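Local coordinates for Slr0280 protein (Synechocystis sp., PDB 5H3K) that is of unknown function but carries a region of the phosphodiester glycosidase family, and so may remove sugars from phosphodiesters by cleaving the glycosidic bond, at residues Q178-R183 / S594-A599; R183-V188 / H239-V244; Y246-S251 / I261-D266. All coordinates share one frame; numbering follows the deposited sequence.

Contacts 2 and 3 lie in facing four-stranded antiparallel sheets of a beta sandwich, their centres about 10 Å apart. Contact 2 pairs strands 185-190 and 235-241 in one sheet; contact 3 pairs strands 247-253 and 258-264, a hairpin of the other. L248 meets A186, V188 and F240 between the sheets, and I261 meets V188 and F240. Contact 1, centred about 11 Å from the centre of contact 2 and 14 Å from that of contact 3, uses the edge strand 177-182, shares R183 with contact 2 and joins the sandwich to loop 594-599 of the phosphodiester glycosidase region. Along the chain, contacts 2 and 3 follow one another inside the long loop closed by contact 1.

Contact 1 (Q178-R183 / S594-A599); sequences QVSQAR and SPVTAA
S594 is the residue most covered here, and it works through its hydroxyl. With OG anti to its own carbonyl carbon (chi1 -71°), it reaches the edge of strand 177-182 and takes the backbone N-H of Q181, Q181 N to S594 OG being 2.9 Å. The N-H...O angle of 170° makes this a straight bond. Serine suits the place because its short side chain brings an acceptor right up to a strand edge. Strand 177-182 is the outermost strand of its four-stranded sheet, part of a beta sandwich, and the inward-facing N-H and C=O groups of S180 pair with V187 on the next strand; the loop from the phosphodiester glycosidase region thus meets the opposite edge. T597, at the end of the short 3-10 turn 595-597, sets its methyl CG2 3.6 Å from A182 CA, and also touches Q181 O. Its branching is used twice, since OG1 turns back to bond S594 O at 2.8 Å, an oxygen that also receives T597 N. OG1 also receives R593 NE, so the bonds on OG1 fix the rotation that points CG2 at the strand. S180 lies alongside S594, OG to OG 3.7 Å, while one water joins S180 OG to V596 N. A second water bridges V179 O and S594 OG, and a third spans Q181 O and S594 N.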
loop_
_atom_site.group_PDB
_atom_site.type_symbol
_atom_site.label_atom_id
_atom_site.label_comp_id
_atom_site.label_asym_id
_atom_site.label_seq_id
_atom_site.Cartn_x
_atom_site.Cartn_y
_atom_site.Cartn_z
ATOM N N GLN A 178 5.017 -18.340 11.451
ATOM C CA GLN A 178 5.119 -17.129 10.654
ATOM C C GLN A 178 6.593 -16.789 10.473
ATOM O O GLN A 178 7.455 -17.320 11.192
ATOM C CB GLN A 178 4.383 -15.979 11.344
ATOM C CG GLN A 178 4.894 -15.672 12.742
ATOM C CD GLN A 178 4.051 -14.625 13.472
ATOM O OE1 GLN A 178 4.404 -13.444 13.514
ATOM N NE2 GLN A 178 2.938 -15.059 14.053
ATOM N N VAL A 179 6.889 -15.928 9.502
ATOM C CA VAL A 179 8.268 -15.539 9.230
ATOM C C VAL A 179 8.339 -14.048 8.930
ATOM O O VAL A 179 7.492 -13.520 8.218
ATOM C CB VAL A 179 8.901 -16.404 8.086
ATOM C CG1 VAL A 179 8.004 -16.438 6.853
ATOM C CG2 VAL A 179 10.317 -15.919 7.733
ATOM N N SER A 180 9.324 -13.363 9.513
ATOM C CA SER A 180 9.554 -11.941 9.240
ATOM C C SER A 180 11.041 -11.696 8.931
ATOM O O SER A 180 11.906 -12.353 9.503
ATOM C CB SER A 180 9.098 -11.099 10.438
ATOM O OG SER A 180 9.418 -9.721 10.258
ATOM N N GLN A 181 11.333 -10.771 8.019
ATOM C CA GLN A 181 12.719 -10.449 7.681
ATOM C C GLN A 181 12.926 -8.954 7.509
ATOM O O GLN A 181 12.132 -8.270 6.852
ATOM C CB GLN A 181 13.173 -11.180 6.416
ATOM C CG GLN A 181 14.631 -10.858 6.006
ATOM C CD GLN A 181 15.168 -11.792 4.942
ATOM O OE1 GLN A 181 14.470 -12.695 4.486
ATOM N NE2 GLN A 181 16.413 -11.576 4.536
ATOM N N ALA A 182 13.990 -8.444 8.119
ATOM C CA ALA A 182 14.396 -7.054 7.927
ATOM C C ALA A 182 15.851 -7.055 7.549
ATOM O O ALA A 182 16.701 -7.335 8.396
ATOM C CB ALA A 182 14.181 -6.232 9.205
ATOM N N ARG A 183 16.140 -6.724 6.291
ATOM C CA ARG A 183 17.506 -6.809 5.773
ATOM C C ARG A 183 18.081 -8.207 6.048
ATOM O O ARG A 183 17.492 -9.204 5.646
ATOM C CB ARG A 183 18.391 -5.694 6.360
ATOM C CG ARG A 183 18.070 -4.295 5.822
ATOM C CD ARG A 183 18.698 -3.191 6.677
ATOM N NE ARG A 183 18.338 -3.333 8.089
ATOM C CZ ARG A 183 17.177 -2.941 8.623
ATOM N NH1 ARG A 183 16.240 -2.383 7.859
ATOM N NH2 ARG A 183 16.942 -3.122 9.923
ATOM N N SER A 594 8.110 -7.630 4.560
ATOM C CA SER A 594 7.681 -7.747 5.954
ATOM C C SER A 594 7.226 -6.404 6.491
ATOM O O SER A 594 7.853 -5.375 6.213
ATOM C CB SER A 594 8.813 -8.280 6.832
ATOM O OG SER A 594 9.044 -9.644 6.543
ATOM N N PRO A 595 6.130 -6.398 7.270
ATOM C CA PRO A 595 5.586 -5.147 7.817
ATOM C C PRO A 595 6.625 -4.298 8.537
ATOM O O PRO A 595 6.556 -3.082 8.412
ATOM C CB PRO A 595 4.516 -5.633 8.799
ATOM C CG PRO A 595 4.016 -6.915 8.161
ATOM C CD PRO A 595 5.282 -7.559 7.601
ATOM N N VAL A 596 7.586 -4.902 9.240
ATOM C CA VAL A 596 8.603 -4.098 9.945
ATOM C C VAL A 596 9.489 -3.244 9.029
ATOM O O VAL A 596 10.058 -2.253 9.477
ATOM C CB VAL A 596 9.525 -4.949 10.875
ATOM C CG1 VAL A 596 8.702 -5.626 11.959
ATOM C CG2 VAL A 596 10.333 -5.966 10.059
ATOM N N THR A 597 9.606 -3.626 7.757
ATOM C CA THR A 597 10.437 -2.886 6.801
ATOM C C THR A 597 9.681 -1.792 6.037
ATOM O O THR A 597 10.282 -1.059 5.249
ATOM C CB THR A 597 11.099 -3.828 5.758
ATOM O OG1 THR A 597 10.096 -4.391 4.900
ATOM C CG2 THR A 597 11.865 -4.951 6.451
ATOM N N ALA A 598 8.373 -1.692 6.251
ATOM C CA ALA A 598 7.566 -0.741 5.486
ATOM C C ALA A 598 7.455 0.565 6.263
ATOM O O ALA A 598 7.196 0.554 7.460
ATOM C CB ALA A 598 6.191 -1.316 5.205
ATOM N N ALA A 599 7.656 1.689 5.592
ATOM C CA ALA A 599 7.663 2.984 6.278
ATOM C C ALA A 599 6.247 3.521 6.394
ATOM O O ALA A 599 5.366 3.093 5.656
ATOM C CB ALA A 599 8.532 3.985 5.525
HETATM O O HOH W 1 6.812 -11.078 6.988
HETATM O O HOH W 2 7.351 -7.845 10.067
HETATM O O HOH W 3 11.066 -7.647 4.350
#

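Contact 2 (R183-V188 / H239-V244)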
loop_
_atom_site.group_PDB
_atom_site.type_symbol
_atom_site.label_atom_id
_atom_site.label_comp_id
_atom_site.label_asym_id
_atom_site.label_seq_id
_atom_site.Cartn_x
_atom_site.Cartn_y
_atom_site.Cartn_z
ATOM N N ARG A 183 16.140 -6.724 6.291
ATOM C CA ARG A 183 17.506 -6.809 5.773
ATOM C C ARG A 183 18.081 -8.207 6.048
ATOM O O ARG A 183 17.492 -9.204 5.646
ATOM C CB ARG A 183 18.391 -5.694 6.360
ATOM C CG ARG A 183 18.070 -4.295 5.822
ATOM C CD ARG A 183 18.698 -3.191 6.677
ATOM N NE ARG A 183 18.338 -3.333 8.089
ATOM C CZ ARG A 183 17.177 -2.941 8.623
ATOM N NH1 ARG A 183 16.240 -2.383 7.859
ATOM N NH2 ARG A 183 16.942 -3.122 9.923
ATOM N N GLU A 184 19.206 -8.281 6.757
ATOM C CA GLU A 184 19.895 -9.560 6.980
ATOM C C GLU A 184 19.430 -10.355 8.205
ATOM O O GLU A 184 19.921 -11.470 8.458
ATOM C CB GLU A 184 21.415 -9.346 7.039
ATOM C CG GLU A 184 22.031 -8.926 5.710
ATOM C CD GLU A 184 21.751 -7.477 5.359
ATOM O OE1 GLU A 184 22.049 -6.585 6.182
ATOM O OE2 GLU A 184 21.225 -7.229 4.254
ATOM N N GLU A 185 18.482 -9.800 8.954
ATOM C CA GLU A 185 17.933 -10.477 10.124
ATOM C C GLU A 185 16.593 -11.103 9.759
ATOM O O GLU A 185 15.717 -10.434 9.206
ATOM C CB GLU A 185 17.726 -9.494 11.291
ATOM C CG GLU A 185 19.019 -8.949 11.915
ATOM C CD GLU A 185 18.764 -7.900 13.001
ATOM O OE1 GLU A 185 17.592 -7.539 13.239
ATOM O OE2 GLU A 185 19.745 -7.431 13.622
ATOM N N ALA A 186 16.418 -12.379 10.070
ATOM C CA ALA A 186 15.137 -13.010 9.828
ATOM C C ALA A 186 14.765 -13.881 11.017
ATOM O O ALA A 186 15.640 -14.382 11.730
ATOM C CB ALA A 186 15.176 -13.822 8.525
ATOM N N VAL A 187 13.465 -14.061 11.232
ATOM C CA VAL A 187 13.001 -14.908 12.323
ATOM C C VAL A 187 11.792 -15.735 11.926
ATOM O O VAL A 187 10.830 -15.230 11.327
ATOM C CB VAL A 187 12.739 -14.110 13.621
ATOM C CG1 VAL A 187 11.790 -12.941 13.358
ATOM C CG2 VAL A 187 12.212 -15.031 14.749
ATOM N N VAL A 188 11.867 -17.020 12.230
ATOM C CA VAL A 188 10.730 -17.908 12.069
ATOM C C VAL A 188 10.142 -18.167 13.454
ATOM O O VAL A 188 10.842 -18.634 14.358
ATOM C CB VAL A 188 11.157 -19.248 11.399
ATOM C CG1 VAL A 188 9.983 -20.221 11.345
ATOM C CG2 VAL A 188 11.705 -19.007 10.006
ATOM N N HIS A 239 16.135 -17.739 14.936
ATOM C CA HIS A 239 16.678 -16.447 14.533
ATOM C C HIS A 239 17.816 -16.604 13.547
ATOM O O HIS A 239 18.800 -17.277 13.848
ATOM C CB HIS A 239 17.191 -15.709 15.761
ATOM C CG HIS A 239 16.119 -15.372 16.735
ATOM N ND1 HIS A 239 15.401 -14.193 16.666
ATOM C CD2 HIS A 239 15.612 -16.063 17.783
ATOM C CE1 HIS A 239 14.510 -14.169 17.637
ATOM N NE2 HIS A 239 14.608 -15.296 18.330
ATOM N N PHE A 240 17.688 -15.973 12.379
ATOM C CA PHE A 240 18.679 -16.108 11.310
ATOM C C PHE A 240 19.462 -14.837 11.064
ATOM O O PHE A 240 18.897 -13.735 11.013
ATOM C CB PHE A 240 18.003 -16.490 9.986
ATOM C CG PHE A 240 17.509 -17.909 9.939
ATOM C CD1 PHE A 240 16.263 -18.243 10.455
ATOM C CD2 PHE A 240 18.294 -18.909 9.381
ATOM C CE1 PHE A 240 15.806 -19.567 10.418
ATOM C CE2 PHE A 240 17.845 -20.236 9.332
ATOM C CZ PHE A 240 16.600 -20.564 9.849
ATOM N N GLN A 241 20.765 -15.007 10.871
ATOM C CA GLN A 241 21.613 -13.974 10.305
ATOM C C GLN A 241 22.000 -14.425 8.891
ATOM O O GLN A 241 22.721 -15.408 8.710
ATOM C CB GLN A 241 22.859 -13.774 11.164
ATOM C CG GLN A 241 23.759 -12.643 10.685
ATOM C CD GLN A 241 23.171 -11.268 10.978
ATOM O OE1 GLN A 241 22.534 -11.066 12.016
ATOM N NE2 GLN A 241 23.377 -10.321 10.063
ATOM N N LEU A 242 21.513 -13.714 7.883
ATOM C CA LEU A 242 21.675 -14.153 6.494
ATOM C C LEU A 242 22.682 -13.314 5.731
ATOM O O LEU A 242 22.813 -12.117 5.988
ATOM C CB LEU A 242 20.330 -14.078 5.762
ATOM C CG LEU A 242 19.206 -14.942 6.333
ATOM C CD1 LEU A 242 17.885 -14.670 5.620
ATOM C CD2 LEU A 242 19.578 -16.415 6.245
ATOM N N PRO A 243 23.387 -13.935 4.774
ATOM C CA PRO A 243 24.197 -13.168 3.824
ATOM C C PRO A 243 23.308 -12.161 3.093
ATOM O O PRO A 243 22.112 -12.426 2.891
ATOM C CB PRO A 243 24.687 -14.234 2.838
ATOM C CG PRO A 243 24.610 -15.526 3.587
ATOM C CD PRO A 243 23.441 -15.384 4.522
ATOM N N VAL A 244 23.875 -11.017 2.730
ATOM C CA VAL A 244 23.144 -10.000 1.982
ATOM C C VAL A 244 22.496 -10.611 0.743
ATOM O O VAL A 244 23.128 -11.382 0.030
ATOM C CB VAL A 244 24.077 -8.855 1.550
ATOM C CG1 VAL A 244 23.405 -7.980 0.492
ATOM C CG2 VAL A 244 24.492 -8.009 2.759
HETATM O O HOH W 4 22.279 -8.074 13.018
#
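Three backbone hydrogen bonds join residues 183-188 to 239-244, at and just past the ends of strands 185-190 and 235-241, two central strands of a four-stranded antiparallel sheet in a beta sandwich. The shortest runs from F240 N to A186 O at 2.7 Å, and its partner, A186 N to F240 O, closes the hydrogen-bonded pair. Just beyond the strand ends, L242 N gives a straight bond of 2.8 Å to E184 O, so the pairing persists where the chains begin to part. E185 with Q241 and V187 with H239 are the non-hydrogen-bonded pairs, and their side chains share one face. There, E185 and Q241 cross obliquely, the carboxylate and amide planes 87° apart, and one water donates to both E185 OE2 and Q241 OE1. V187 CG2 stands over a face of the H239 imidazole, 4.0 Å from the centroid of the H239 ring, a CH-pi contact offset toward the rim; H239 NE2 is bonded elsewhere, to E230. E184 has the most surface covered. Its chain is bent at chi2 (75°), which lays CB and CG against L242 O and carries OE2 alongside V244 CG2, 3.7 Å away. An alanine here would remove CG and the carboxylate and would probably lose this contact with V244, leaving less cover over the end of the pairing. On the other face, A186, V188, F240 and L242 turn to the second sheet, where all four touch L248. A small alanine suits its place between larger neighbours: A186 CB lies 4.1 Å from L242 CD1 and 4.2 Å from F240 CB.

Contact 3 (Y246-S251 / I261-D266)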
loop_
_atom_site.group_PDB
_atom_site.type_symbol
_atom_site.label_atom_id
_atom_site.label_comp_id
_atom_site.label_asym_id
_atom_site.label_seq_id
_atom_site.Cartn_x
_atom_site.Cartn_y
_atom_site.Cartn_z
ATOM N N TYR A 246 20.020 -12.770 0.639
ATOM C CA TYR A 246 19.306 -14.016 0.926
ATOM C C TYR A 246 17.984 -13.791 1.645
ATOM O O TYR A 246 17.865 -12.899 2.477
ATOM C CB TYR A 246 20.201 -14.970 1.716
ATOM C CG TYR A 246 21.200 -15.658 0.825
ATOM C CD1 TYR A 246 22.239 -14.947 0.236
ATOM C CD2 TYR A 246 21.094 -17.012 0.548
ATOM C CE1 TYR A 246 23.164 -15.577 -0.605
ATOM C CE2 TYR A 246 22.010 -17.651 -0.283
ATOM C CZ TYR A 246 23.038 -16.928 -0.856
ATOM O OH TYR A 246 23.941 -17.559 -1.684
ATOM N N LYS A 247 16.992 -14.605 1.308
ATOM C CA LYS A 247 15.694 -14.563 1.971
ATOM C C LYS A 247 15.372 -15.955 2.457
ATOM O O LYS A 247 16.056 -16.907 2.097
ATOM C CB LYS A 247 14.605 -14.118 0.993
ATOM C CG LYS A 247 14.893 -12.799 0.281
ATOM C CD LYS A 247 13.730 -12.441 -0.648
ATOM C CE LYS A 247 14.168 -11.516 -1.778
ATOM N NZ LYS A 247 13.043 -11.212 -2.695
ATOM N N LEU A 248 14.338 -16.082 3.273
ATOM C CA LEU A 248 13.880 -17.404 3.680
ATOM C C LEU A 248 12.688 -17.832 2.840
ATOM O O LEU A 248 11.784 -17.043 2.588
ATOM C CB LEU A 248 13.476 -17.411 5.148
ATOM C CG LEU A 248 14.550 -17.027 6.151
ATOM C CD1 LEU A 248 14.014 -17.232 7.563
ATOM C CD2 LEU A 248 15.802 -17.873 5.914
ATOM N N GLN A 249 12.695 -19.078 2.391
ATOM C CA GLN A 249 11.490 -19.669 1.816
ATOM C C GLN A 249 11.131 -20.863 2.683
ATOM O O GLN A 249 11.910 -21.806 2.786
ATOM C CB GLN A 249 11.726 -20.102 0.370
ATOM C CG GLN A 249 10.560 -20.887 -0.243
ATOM C CD GLN A 249 10.823 -21.301 -1.688
ATOM O OE1 GLN A 249 11.649 -20.703 -2.385
ATOM N NE2 GLN A 249 10.113 -22.329 -2.143
ATOM N N VAL A 250 9.961 -20.812 3.312
ATOM C CA VAL A 250 9.575 -21.823 4.290
ATOM C C VAL A 250 8.408 -22.662 3.793
ATOM O O VAL A 250 7.442 -22.126 3.250
ATOM C CB VAL A 250 9.181 -21.170 5.629
ATOM C CG1 VAL A 250 8.941 -22.232 6.701
ATOM C CG2 VAL A 250 10.264 -20.217 6.079
ATOM N N SER A 251 8.495 -23.977 3.987
ATOM C CA SER A 251 7.430 -24.888 3.565
ATOM C C SER A 251 7.288 -26.048 4.543
ATOM O O SER A 251 8.066 -26.167 5.497
ATOM C CB SER A 251 7.716 -25.426 2.171
ATOM O OG SER A 251 8.990 -26.040 2.138
ATOM N N ILE A 261 13.097 -24.824 6.249
ATOM C CA ILE A 261 13.488 -23.422 6.081
ATOM C C ILE A 261 14.654 -23.299 5.114
ATOM O O ILE A 261 15.777 -23.684 5.432
ATOM C CB ILE A 261 13.886 -22.787 7.421
ATOM C CG1 ILE A 261 12.736 -22.893 8.422
ATOM C CG2 ILE A 261 14.297 -21.332 7.223
ATOM C CD1 ILE A 261 13.169 -22.650 9.878
ATOM N N ASP A 262 14.392 -22.764 3.927
ATOM C CA ASP A 262 15.440 -22.627 2.927
ATOM C C ASP A 262 15.933 -21.176 2.863
ATOM O O ASP A 262 15.130 -20.241 2.797
ATOM C CB ASP A 262 14.935 -23.079 1.553
ATOM C CG ASP A 262 14.604 -24.560 1.506
ATOM O OD1 ASP A 262 15.307 -25.351 2.155
ATOM O OD2 ASP A 262 13.640 -24.939 0.811
ATOM N N ALA A 263 17.249 -20.996 2.897
ATOM C CA ALA A 263 17.849 -19.672 2.708
ATOM C C ALA A 263 18.408 -19.586 1.290
ATOM O O ALA A 263 19.303 -20.347 0.922
ATOM C CB ALA A 263 18.941 -19.415 3.738
ATOM N N ARG A 264 17.871 -18.670 0.488
ATOM C CA ARG A 264 18.279 -18.550 -0.912
ATOM C C ARG A 264 18.003 -17.140 -1.432
ATOM O O ARG A 264 17.204 -16.400 -0.847
ATOM C CB ARG A 264 17.553 -19.603 -1.774
ATOM C CG ARG A 264 16.035 -19.443 -1.799
ATOM C CD ARG A 264 15.331 -20.663 -2.397
ATOM N NE ARG A 264 15.781 -20.938 -3.757
ATOM C CZ ARG A 264 15.453 -22.025 -4.447
ATOM N NH1 ARG A 264 14.662 -22.939 -3.905
ATOM N NH2 ARG A 264 15.921 -22.195 -5.673
ATOM N N ALA A 265 18.655 -16.777 -2.535
ATOM C CA ALA A 265 18.492 -15.449 -3.117
ATOM C C ALA A 265 17.331 -15.373 -4.116
ATOM O O ALA A 265 16.765 -14.303 -4.337
ATOM C CB ALA A 265 19.789 -14.989 -3.770
ATOM N N ASP A 266 16.977 -16.498 -4.727
ATOM C CA ASP A 266 15.890 -16.490 -5.710
ATOM C C ASP A 266 14.542 -16.874 -5.080
ATOM O O ASP A 266 14.063 -18.001 -5.226
ATOM C CB ASP A 266 16.228 -17.389 -6.904
ATOM C CG ASP A 266 16.615 -18.795 -6.483
ATOM O OD1 ASP A 266 17.183 -18.957 -5.380
ATOM O OD2 ASP A 266 16.342 -19.741 -7.253
HETATM O O HOH W 5 11.294 -24.438 1.727
HETATM O O HOH W 6 11.897 -19.216 -4.893
#
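Q249 and R264 lie side by side and point the same way, their amide and guanidinium planes only 11° apart. Q249 keeps an extended chain, and its OE1 comes to 3.7 Å from R264 CD, a contact of the aliphatic part of the arginine rather than a bond to its charge. Bent at chi3 (-58°), R264 grips the carboxylate of D266 side-on, with R264 NE 2.9 Å from D266 OD1 and NH2 on OD2, which would probably fix the guanidinium's rotation; the guanidinium also lies in a cation-pi contact with W163. A water joins Q249 OE1 to D266 O. Also on this face, D262 carries its carboxylate past Q249 O, and a water links D262 OD2, Q249 O and S251 OG; D262 OD1 forms a salt bridge with R166, so a buried acid has a charged partner. The face opposite is apolar. L248 and I261 run alongside one another, L248 CD2 to I261 CG2 being 4.0 Å, and the small A263 lets L248 CD2 settle near its CB as well. Y246, just before the strand, brings the CD2 corner of its ring to 3.5 Å from R264 CA, while A265 N stands over one face of the ring. Between the two sets of side chains the strands form an antiparallel hairpin in which K247 pairs with R264 and Q249 with D262, each pair through two backbone bonds; Q249 N to D262 O is the shortest at 2.7 Å. Strand 247-253 is the outermost of its four-stranded sheet, strand 258-264 has strand 164-171 on its other flank, and L248 and I261 pack on V188 of the facing sheet.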